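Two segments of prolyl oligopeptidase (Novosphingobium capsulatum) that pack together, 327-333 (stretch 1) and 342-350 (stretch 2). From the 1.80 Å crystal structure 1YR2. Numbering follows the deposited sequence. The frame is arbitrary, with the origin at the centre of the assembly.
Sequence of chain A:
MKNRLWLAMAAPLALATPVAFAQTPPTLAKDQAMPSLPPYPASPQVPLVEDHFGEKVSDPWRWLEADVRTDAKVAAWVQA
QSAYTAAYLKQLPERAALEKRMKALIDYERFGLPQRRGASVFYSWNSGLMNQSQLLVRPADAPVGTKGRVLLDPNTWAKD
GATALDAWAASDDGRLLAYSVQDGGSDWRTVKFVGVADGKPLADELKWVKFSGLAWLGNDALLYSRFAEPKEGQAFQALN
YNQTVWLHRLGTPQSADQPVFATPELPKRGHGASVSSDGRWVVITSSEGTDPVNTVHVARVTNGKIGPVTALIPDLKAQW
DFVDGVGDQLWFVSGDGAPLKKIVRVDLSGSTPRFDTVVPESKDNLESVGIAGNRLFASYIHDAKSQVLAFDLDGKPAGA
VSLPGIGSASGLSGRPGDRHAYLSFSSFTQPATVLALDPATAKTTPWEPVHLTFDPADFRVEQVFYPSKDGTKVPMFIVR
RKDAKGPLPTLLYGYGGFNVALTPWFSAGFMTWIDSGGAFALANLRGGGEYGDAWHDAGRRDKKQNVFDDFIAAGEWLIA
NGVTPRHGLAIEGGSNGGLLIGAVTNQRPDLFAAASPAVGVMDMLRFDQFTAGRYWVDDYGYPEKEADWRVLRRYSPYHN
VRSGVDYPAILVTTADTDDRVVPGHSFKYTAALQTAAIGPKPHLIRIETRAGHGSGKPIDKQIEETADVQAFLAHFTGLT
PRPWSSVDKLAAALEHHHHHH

Stretch 1, residues 327-333: GDQLWFV
Stretch 2 342-350: KIVRVDLSG

The most distinctive feature of this antiparallel strand pair is a polar cluster of Gln329, Asp347 and Arg345 on the face it shares with Trp331, with the stem of Arg345 lying over the indole. Gln329, m at chi1 and t at chi2, donates from NE2 to OD2 of Asp347 (t) at 2.8 Å, while NE2 also lies over one face of the Arg345 guanidinium. A water completes the link, donating to Gln329 OE1 at 3.0 Å and accepting from Arg345 NH1 at 2.8 Å. Arg345, extended through chi1 and chi2 (t, t) before turning p at chi3, sets its CG 4.0 Å from the centroid of the Trp331 five-membered ring, a CH-pi contact; its aliphatic stem thus covers buried indole while its charged end stays with polar neighbours.

Strands 329-333 and 342-347 run at 156°, their axes 4.6 Å apart at closest approach. With phi near -90 to -150° and psi near 120 to 165°, they pair Gln329 with Asp347, Leu330 with Val346, Trp331 with Arg345, Phe332 with Val344 and Val333 with Ile343. CA-CA distances are 5.2 Å for Leu330-Val346 and 5.3 Å for Phe332-Val344, the hydrogen-bonded pairs. Leu330 N reaches Val346 O at 2.9 Å and Val346 N reaches Leu330 O at 2.8 Å; Phe332 N to Val344 O is 2.9 Å, and Val344 N to Phe332 O is 3.0 Å. Beyond the ladder, Leu348 N donates to Asp328 O at 2.8 Å.

Leu330, Phe332, Val344 and Val346 share one face, and all four are buried and apolar. Phe332 (m, chi2 85°) brings CE1 to 4.0 Å from Val346 CG2, and Leu330 CD1 meets Leu348 CD1 at 3.7 Å, both leucines m, t. The t valines suit the extended backbone. At the exit, Asp347 OD1 accepts from Ser349 N at 2.9 Å and Ser349 OG at 2.6 Å, so one carboxylate serves both the pairing and the turn.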

# COMPACT_ATOMS: atom_id res chain seq x y z
N GLY A 327 9.54 -32.70 4.13
CA GLY A 327 9.72 -34.07 3.65
C GLY A 327 9.63 -34.07 2.13
O GLY A 327 10.26 -33.26 1.47
N ASP A 328 8.81 -34.94 1.55
CA ASP A 328 8.67 -34.98 0.09
C ASP A 328 7.35 -34.38 -0.36
O ASP A 328 6.80 -34.73 -1.40
CB ASP A 328 8.81 -36.40 -0.42
CG ASP A 328 10.23 -36.90 -0.39
OD1 ASP A 328 11.18 -36.06 -0.47
OD2 ASP A 328 10.47 -38.13 -0.37
N GLN A 329 6.82 -33.48 0.47
CA GLN A 329 5.63 -32.71 0.13
C GLN A 329 5.97 -31.23 0.05
O GLN A 329 6.63 -30.70 0.91
CB GLN A 329 4.53 -32.97 1.16
CG GLN A 329 4.03 -34.42 1.08
CD GLN A 329 2.96 -34.76 2.05
OE1 GLN A 329 2.89 -34.18 3.13
NE2 GLN A 329 2.11 -35.72 1.67
N LEU A 330 5.46 -30.58 -0.98
CA LEU A 330 5.63 -29.17 -1.22
C LEU A 330 4.25 -28.48 -1.27
O LEU A 330 3.30 -29.04 -1.78
CB LEU A 330 6.29 -28.98 -2.58
CG LEU A 330 7.64 -29.65 -2.86
CD1 LEU A 330 8.12 -29.21 -4.24
CD2 LEU A 330 8.68 -29.33 -1.82
N TRP A 331 4.16 -27.24 -0.81
CA TRP A 331 2.90 -26.51 -0.89
C TRP A 331 3.11 -25.27 -1.77
O TRP A 331 4.13 -24.63 -1.67
CB TRP A 331 2.48 -26.03 0.50
CG TRP A 331 1.90 -27.16 1.29
CD1 TRP A 331 0.58 -27.44 1.45
CD2 TRP A 331 2.61 -28.17 1.99
NE1 TRP A 331 0.42 -28.54 2.24
CE2 TRP A 331 1.64 -29.01 2.61
CE3 TRP A 331 3.95 -28.42 2.25
CZ2 TRP A 331 1.98 -30.13 3.38
CZ3 TRP A 331 4.29 -29.54 3.05
CH2 TRP A 331 3.30 -30.37 3.59
N PHE A 332 2.11 -24.94 -2.57
CA PHE A 332 2.10 -23.81 -3.46
C PHE A 332 0.79 -23.04 -3.34
O PHE A 332 -0.27 -23.60 -3.06
CB PHE A 332 2.21 -24.28 -4.96
CG PHE A 332 3.52 -24.92 -5.30
CD1 PHE A 332 3.69 -26.27 -5.06
CD2 PHE A 332 4.56 -24.20 -5.89
CE1 PHE A 332 4.87 -26.90 -5.36
CE2 PHE A 332 5.77 -24.85 -6.22
CZ PHE A 332 5.92 -26.19 -5.94
N VAL A 333 0.84 -21.74 -3.58
CA VAL A 333 -0.38 -20.96 -3.80
C VAL A 333 -0.59 -21.00 -5.31
O VAL A 333 0.25 -20.49 -6.05
CB VAL A 333 -0.23 -19.49 -3.37
CG1 VAL A 333 -1.48 -18.69 -3.66
CG2 VAL A 333 0.14 -19.43 -1.86
N LYS A 342 -5.80 -20.78 -4.58
CA LYS A 342 -6.02 -21.96 -3.76
C LYS A 342 -4.66 -22.50 -3.30
O LYS A 342 -3.61 -22.10 -3.76
CB LYS A 342 -6.82 -23.00 -4.57
CG LYS A 342 -6.09 -23.57 -5.74
CD LYS A 342 -6.99 -24.40 -6.66
CE LYS A 342 -6.17 -25.05 -7.78
NZ LYS A 342 -7.01 -25.74 -8.76
N ILE A 343 -4.67 -23.39 -2.34
CA ILE A 343 -3.46 -24.03 -1.86
C ILE A 343 -3.40 -25.48 -2.32
O ILE A 343 -4.29 -26.27 -2.02
CB ILE A 343 -3.42 -23.96 -0.33
CG1 ILE A 343 -3.47 -22.48 0.10
CG2 ILE A 343 -2.10 -24.57 0.17
CD1 ILE A 343 -3.54 -22.29 1.56
N VAL A 344 -2.33 -25.80 -3.02
CA VAL A 344 -2.08 -27.12 -3.57
C VAL A 344 -0.85 -27.76 -2.91
O VAL A 344 0.23 -27.15 -2.81
CB VAL A 344 -1.89 -27.08 -5.10
CG1 VAL A 344 -1.59 -28.45 -5.65
CG2 VAL A 344 -3.13 -26.56 -5.77
N ARG A 345 -1.04 -28.99 -2.48
CA ARG A 345 0.05 -29.83 -1.95
C ARG A 345 0.51 -30.78 -3.01
O ARG A 345 -0.28 -31.50 -3.59
CB ARG A 345 -0.42 -30.60 -0.76
CG ARG A 345 0.68 -31.41 -0.07
CD ARG A 345 0.20 -32.23 1.11
NE ARG A 345 -0.70 -33.27 0.61
CZ ARG A 345 -1.59 -33.93 1.31
NH1 ARG A 345 -1.73 -33.79 2.62
NH2 ARG A 345 -2.34 -34.80 0.66
N VAL A 346 1.79 -30.76 -3.33
CA VAL A 346 2.34 -31.73 -4.28
C VAL A 346 3.19 -32.75 -3.53
O VAL A 346 4.12 -32.38 -2.82
CB VAL A 346 3.19 -31.00 -5.28
CG1 VAL A 346 3.77 -31.95 -6.31
CG2 VAL A 346 2.37 -29.97 -5.93
N ASP A 347 2.84 -34.02 -3.65
CA ASP A 347 3.59 -35.12 -3.03
C ASP A 347 4.50 -35.76 -4.06
O ASP A 347 4.05 -36.17 -5.14
CB ASP A 347 2.60 -36.14 -2.50
CG ASP A 347 3.25 -37.19 -1.61
OD1 ASP A 347 4.15 -37.89 -2.09
OD2 ASP A 347 2.91 -37.37 -0.42
N LEU A 348 5.79 -35.74 -3.77
CA LEU A 348 6.78 -36.28 -4.68
C LEU A 348 7.41 -37.57 -4.21
O LEU A 348 8.47 -37.93 -4.70
CB LEU A 348 7.88 -35.23 -4.84
CG LEU A 348 7.39 -33.87 -5.35
CD1 LEU A 348 8.44 -32.77 -5.15
CD2 LEU A 348 6.99 -33.91 -6.78
N SER A 349 6.80 -38.25 -3.23
CA SER A 349 7.36 -39.50 -2.75
C SER A 349 7.12 -40.67 -3.70
O SER A 349 7.86 -41.62 -3.69
CB SER A 349 6.83 -39.86 -1.37
OG SER A 349 5.42 -40.00 -1.38
N GLY A 350 6.12 -40.55 -4.57
CA GLY A 350 5.75 -41.61 -5.51
C GLY A 350 6.56 -41.50 -6.78
O GLY A 350 7.37 -40.61 -6.90
O HOH W 1 0.32 -33.24 4.37